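Local atomic coordinates of putative glutaryl-CoA dehydrogenase (Thermus thermophilus, PDB entry 2EBA), a protein that belongs to the acyl-CoA dehydrogenase family of flavoproteins and holds flavin-adenine dinucleotide, its chains assembling in fours. Residues R23-K28 with A52-L57; R35-E40 with P44-P49. All blocks are in the same frame, centred on the assembly; numbering follows the deposited sequence.

Interaction 1. Residues R23-K28 with A52-L57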
# COMPACT_ATOMS: atom_id res chain seq x y z
N ARG A 23 32.45 -10.74 6.39
CA ARG A 23 31.80 -10.26 7.61
C ARG A 23 32.88 -10.15 8.71
O ARG A 23 32.85 -9.19 9.48
CB ARG A 23 30.69 -11.26 8.04
CG ARG A 23 30.05 -10.91 9.39
CD ARG A 23 28.64 -11.49 9.68
NE ARG A 23 27.71 -11.35 8.56
CZ ARG A 23 26.40 -11.63 8.61
NH1 ARG A 23 25.84 -12.07 9.74
NH2 ARG A 23 25.65 -11.50 7.52
N ARG A 24 33.84 -11.07 8.82
CA ARG A 24 34.86 -10.93 9.87
C ARG A 24 35.67 -9.65 9.65
O ARG A 24 35.88 -8.87 10.56
CB ARG A 24 35.84 -12.11 9.88
CG ARG A 24 35.34 -13.22 10.77
CD ARG A 24 36.43 -14.22 11.06
NE ARG A 24 36.14 -15.49 10.40
CZ ARG A 24 36.72 -15.91 9.28
NH1 ARG A 24 37.64 -15.14 8.69
NH2 ARG A 24 36.35 -17.06 8.72
N PHE A 25 36.14 -9.44 8.42
CA PHE A 25 36.91 -8.23 8.14
C PHE A 25 36.13 -6.96 8.44
O PHE A 25 36.57 -6.16 9.25
CB PHE A 25 37.39 -8.29 6.70
CG PHE A 25 37.59 -6.97 6.08
CD1 PHE A 25 38.53 -6.07 6.60
CD2 PHE A 25 36.84 -6.60 4.98
CE1 PHE A 25 38.69 -4.80 6.02
CE2 PHE A 25 37.01 -5.35 4.39
CZ PHE A 25 37.94 -4.45 4.92
N LEU A 26 34.96 -6.83 7.84
CA LEU A 26 34.14 -5.64 8.02
C LEU A 26 33.67 -5.33 9.41
O LEU A 26 33.41 -4.17 9.77
CB LEU A 26 32.91 -5.74 7.16
CG LEU A 26 33.28 -5.63 5.71
CD1 LEU A 26 32.14 -6.22 4.93
CD2 LEU A 26 33.54 -4.17 5.36
N GLU A 27 33.51 -6.40 10.17
CA GLU A 27 33.00 -6.32 11.51
C GLU A 27 34.03 -5.86 12.50
O GLU A 27 33.70 -5.27 13.54
CB GLU A 27 32.51 -7.68 11.92
CG GLU A 27 31.51 -7.63 13.02
CD GLU A 27 30.35 -8.52 12.69
OE1 GLU A 27 30.51 -9.76 12.70
OE2 GLU A 27 29.28 -7.98 12.37
N LYS A 28 35.29 -6.14 12.23
CA LYS A 28 36.26 -5.69 13.19
C LYS A 28 36.90 -4.40 12.68
O LYS A 28 37.35 -3.58 13.48
CB LYS A 28 37.30 -6.77 13.44
CG LYS A 28 38.65 -6.49 12.86
CD LYS A 28 39.64 -7.13 13.81
CE LYS A 28 41.06 -7.03 13.30
NZ LYS A 28 41.92 -7.02 14.51
N ALA A 52 41.04 -4.62 -1.54
CA ALA A 52 41.89 -5.17 -2.60
C ALA A 52 42.48 -6.48 -2.10
O ALA A 52 42.42 -7.50 -2.77
CB ALA A 52 42.99 -4.18 -2.93
N GLU A 53 43.03 -6.44 -0.89
CA GLU A 53 43.62 -7.63 -0.29
C GLU A 53 42.64 -8.78 -0.09
O GLU A 53 43.03 -9.95 -0.10
CB GLU A 53 44.24 -7.26 1.05
CG GLU A 53 45.66 -6.79 0.92
CD GLU A 53 46.00 -5.70 1.90
OE1 GLU A 53 45.54 -5.76 3.06
OE2 GLU A 53 46.74 -4.77 1.51
N LEU A 54 41.37 -8.46 0.10
CA LEU A 54 40.37 -9.51 0.29
C LEU A 54 39.79 -9.96 -1.03
O LEU A 54 39.01 -10.91 -1.08
CB LEU A 54 39.24 -9.04 1.21
CG LEU A 54 39.60 -9.10 2.68
CD1 LEU A 54 40.46 -7.92 3.10
CD2 LEU A 54 38.33 -9.13 3.47
N GLY A 55 40.19 -9.28 -2.11
CA GLY A 55 39.70 -9.64 -3.43
C GLY A 55 38.32 -9.12 -3.75
O GLY A 55 37.65 -9.66 -4.63
N PHE A 56 37.91 -8.07 -3.04
CA PHE A 56 36.62 -7.44 -3.24
C PHE A 56 36.58 -6.64 -4.50
O PHE A 56 35.50 -6.23 -4.95
CB PHE A 56 36.34 -6.44 -2.14
CG PHE A 56 35.94 -7.04 -0.85
CD1 PHE A 56 35.85 -8.42 -0.71
CD2 PHE A 56 35.62 -6.22 0.23
CE1 PHE A 56 35.44 -8.97 0.48
CE2 PHE A 56 35.20 -6.77 1.44
CZ PHE A 56 35.11 -8.14 1.57
N LEU A 57 37.73 -6.37 -5.08
CA LEU A 57 37.72 -5.56 -6.26
C LEU A 57 37.72 -6.34 -7.55
O LEU A 57 38.76 -6.90 -7.97
CB LEU A 57 38.89 -4.62 -6.17
CG LEU A 57 38.60 -3.33 -5.38
CD1 LEU A 57 37.60 -3.50 -4.19
CD2 LEU A 57 39.95 -2.83 -4.82

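Interaction 2. Residues R35-E40 with P44-P49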
# COMPACT_ATOMS: atom_id res chain seq x y z
N ARG A 35 29.53 4.69 11.96
CA ARG A 35 28.76 5.81 12.51
C ARG A 35 29.54 7.08 12.24
O ARG A 35 29.17 7.87 11.37
CB ARG A 35 28.58 5.69 14.02
CG ARG A 35 27.19 5.34 14.47
CD ARG A 35 27.12 3.90 14.96
NE ARG A 35 26.36 3.80 16.19
CZ ARG A 35 26.32 2.71 16.97
NH1 ARG A 35 27.01 1.63 16.63
NH2 ARG A 35 25.59 2.72 18.08
N ASP A 36 30.62 7.27 12.98
CA ASP A 36 31.46 8.44 12.84
C ASP A 36 31.75 8.81 11.39
O ASP A 36 31.60 9.97 11.01
CB ASP A 36 32.75 8.22 13.61
CG ASP A 36 32.48 7.85 15.06
OD1 ASP A 36 31.33 8.04 15.51
OD2 ASP A 36 33.39 7.36 15.75
N TRP A 37 32.16 7.86 10.56
CA TRP A 37 32.45 8.23 9.19
C TRP A 37 31.22 8.77 8.43
O TRP A 37 31.33 9.76 7.70
CB TRP A 37 33.04 7.04 8.44
CG TRP A 37 34.33 6.52 9.01
CD1 TRP A 37 35.27 7.20 9.75
CD2 TRP A 37 34.86 5.20 8.82
NE1 TRP A 37 36.35 6.39 10.02
CE2 TRP A 37 36.13 5.16 9.45
CE3 TRP A 37 34.40 4.05 8.16
CZ2 TRP A 37 36.93 4.00 9.45
CZ3 TRP A 37 35.19 2.91 8.16
CH2 TRP A 37 36.44 2.90 8.80
N TRP A 38 30.05 8.13 8.60
CA TRP A 38 28.82 8.57 7.94
C TRP A 38 28.54 9.99 8.46
O TRP A 38 28.29 10.93 7.69
CB TRP A 38 27.66 7.65 8.30
CG TRP A 38 26.45 7.85 7.49
CD1 TRP A 38 26.17 7.27 6.28
CD2 TRP A 38 25.41 8.79 7.73
NE1 TRP A 38 25.01 7.79 5.76
CE2 TRP A 38 24.52 8.74 6.63
CE3 TRP A 38 25.13 9.70 8.77
CZ2 TRP A 38 23.38 9.54 6.53
CZ3 TRP A 38 24.01 10.49 8.68
CH2 TRP A 38 23.14 10.41 7.56
N GLU A 39 28.61 10.11 9.79
CA GLU A 39 28.38 11.36 10.49
C GLU A 39 29.26 12.50 9.97
O GLU A 39 28.75 13.57 9.64
CB GLU A 39 28.67 11.14 11.96
CG GLU A 39 27.71 11.72 12.91
CD GLU A 39 27.93 11.18 14.30
OE1 GLU A 39 27.95 9.91 14.43
OE2 GLU A 39 28.05 11.99 15.24
N GLU A 40 30.59 12.31 9.93
CA GLU A 40 31.44 13.38 9.43
C GLU A 40 31.49 13.38 7.91
O GLU A 40 32.22 14.15 7.30
CB GLU A 40 32.85 13.31 10.04
CG GLU A 40 33.50 11.95 10.05
CD GLU A 40 34.20 11.68 11.38
OE1 GLU A 40 33.55 11.86 12.43
OE2 GLU A 40 35.38 11.29 11.37
N PRO A 44 36.23 6.06 4.05
CA PRO A 44 37.48 5.51 4.58
C PRO A 44 38.41 4.95 3.51
O PRO A 44 38.40 3.76 3.24
CB PRO A 44 36.99 4.43 5.53
CG PRO A 44 35.75 3.93 4.83
CD PRO A 44 35.08 5.20 4.40
N THR A 45 39.22 5.82 2.91
CA THR A 45 40.14 5.40 1.86
C THR A 45 41.08 4.28 2.27
O THR A 45 41.41 3.41 1.46
CB THR A 45 40.99 6.60 1.33
OG1 THR A 45 41.75 7.17 2.40
CG2 THR A 45 40.08 7.66 0.75
N HIS A 46 41.51 4.28 3.53
CA HIS A 46 42.43 3.26 4.03
C HIS A 46 41.80 1.86 3.98
O HIS A 46 42.45 0.87 4.33
CB HIS A 46 42.80 3.55 5.47
CG HIS A 46 41.62 3.44 6.40
ND1 HIS A 46 41.59 2.58 7.47
CD2 HIS A 46 40.42 4.05 6.38
CE1 HIS A 46 40.42 2.66 8.07
NE2 HIS A 46 39.68 3.55 7.43
N LEU A 47 40.54 1.77 3.60
CA LEU A 47 39.94 0.47 3.57
C LEU A 47 40.01 -0.09 2.15
O LEU A 47 39.82 -1.29 1.95
CB LEU A 47 38.53 0.58 4.10
CG LEU A 47 38.10 -0.28 5.31
CD1 LEU A 47 39.23 -0.45 6.35
CD2 LEU A 47 36.92 0.42 6.00
N ILE A 48 40.30 0.78 1.18
CA ILE A 48 40.41 0.34 -0.20
C ILE A 48 41.54 -0.72 -0.33
O ILE A 48 41.36 -1.74 -0.99
CB ILE A 48 40.71 1.52 -1.10
CG1 ILE A 48 39.52 2.48 -1.03
CG2 ILE A 48 41.00 1.06 -2.51
CD1 ILE A 48 39.78 3.80 -1.63
N PRO A 49 42.70 -0.45 0.28
CA PRO A 49 43.72 -1.49 0.15
C PRO A 49 43.26 -2.78 0.84
O PRO A 49 43.61 -3.88 0.38
CB PRO A 49 44.97 -0.87 0.84
CG PRO A 49 44.52 0.54 1.25
CD PRO A 49 43.32 0.87 0.44

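Interaction 1. Residues R23-K28 with A52-L57
F25 reaches from helix 13-29 into the angle made by L54 of helix 48-54 and F56 in the loop that follows. With CG anti to the backbone N (chi1 152°), the benzyl group is carried out across the gap. Its CB and its CG both lie 3.5 Å from L54 CD2, so the methyl sits beside the root of the side chain. One atom further, F25 CD2 meets the same L54 CD2 at 3.3 Å. The other methyl, L54 CD1, comes down over the middle of the ring, 4.2 Å from the F25 centroid and only 10° off the normal, in a CH-pi contact. Both methyls of this branched leucine thus approach one face, one above the centre and one nearer the CB end.

Near the tip, F25 CE2 stands 3.7 Å from F56 CE2, which lies at the edge of the F25 ring, close to its plane. The two phenyl groups, both buried, are turned 61° against each other, an oblique pairing. A flat phenylalanine suits this place, offering a broad face to the methyls and an edge to F56. Helix 13-29 packs here against helix 48-54 and its following loop, in the helical N-terminal domain of the acyl-CoA dehydrogenase fold.

Helix 48-54 ends in a Schellman motif at G55, whose positive phi glycine adopts easily. The turn sets the F56 ring against L54, whose CB lies 3.8 Å above the ring plane, toward its rim. F56 also leans on I78 of helix 72-85, while R23, facing away from L54, forms salt bridges with E81 and E257.

Interaction 2. Residues R35-E40 with P44-P49
The six-membered ring of the W37 indole receives P44 on one face: P44 CB lies 3.6 Å from the ring centroid and 12° off the normal, a CH-pi contact. P44 CG shares the approach, 3.5 Å from W37 CZ3. A proline suits this place because its compact ring presents a rigid apolar surface to the broad indole, and the two side chains cross at about a right angle. From the same side, but obliquely and nearer the rim, come H46 and L47. The imidazole puts an edge forward, W37 CZ2 lying in its plane 3.4 Å from H46 NE2, and the ring planes stand at 83°. L47 lies alongside both flat groups: its CD2 meets W37 CZ3 at 3.7 Å, and its other methyl, L47 CD1, is 3.7 Å above one face of the H46 imidazole.

H46 holds CG between its backbone N and carbonyl carbon (chi1 65°), and this rotation folds the imidazole back toward the indole although its CB does not start out in that direction. W37 also meets the ring of H33, one turn earlier on its own helix, and P44 rests on L89 of helix 87-107. W38, beside W37 in sequence, instead packs on helix 351-361 and on M205 of the second subunit.

A tryptophan on the last turn of helix 31-39, met on one side by the residues leading into helix 48-54, packs across the short connection between these two helices within the all-helical N-terminal domain of the acyl-CoA dehydrogenase fold.

Overall arrangement
All of interaction 2 falls between the two segments of interaction 1. Helix 13-29 is followed directly by helix 31-39, and helix 48-54, or the residues entering it, takes part in each contact. Their centres lie about 14 Å apart, and they meet directly where F25 CZ packs 4.2 Å from L47 CG. L47 thus touches both F25 and W37, joining the two contacts. A second junction brings L57 CD2 to 4.2 Å from I48 O. Each centre is about 16 Å from the centre of the chain. The residues lining the flavin-adenine dinucleotide pockets come from position 129 onward, so all four segments belong to the helical framework and not to the cofactor site.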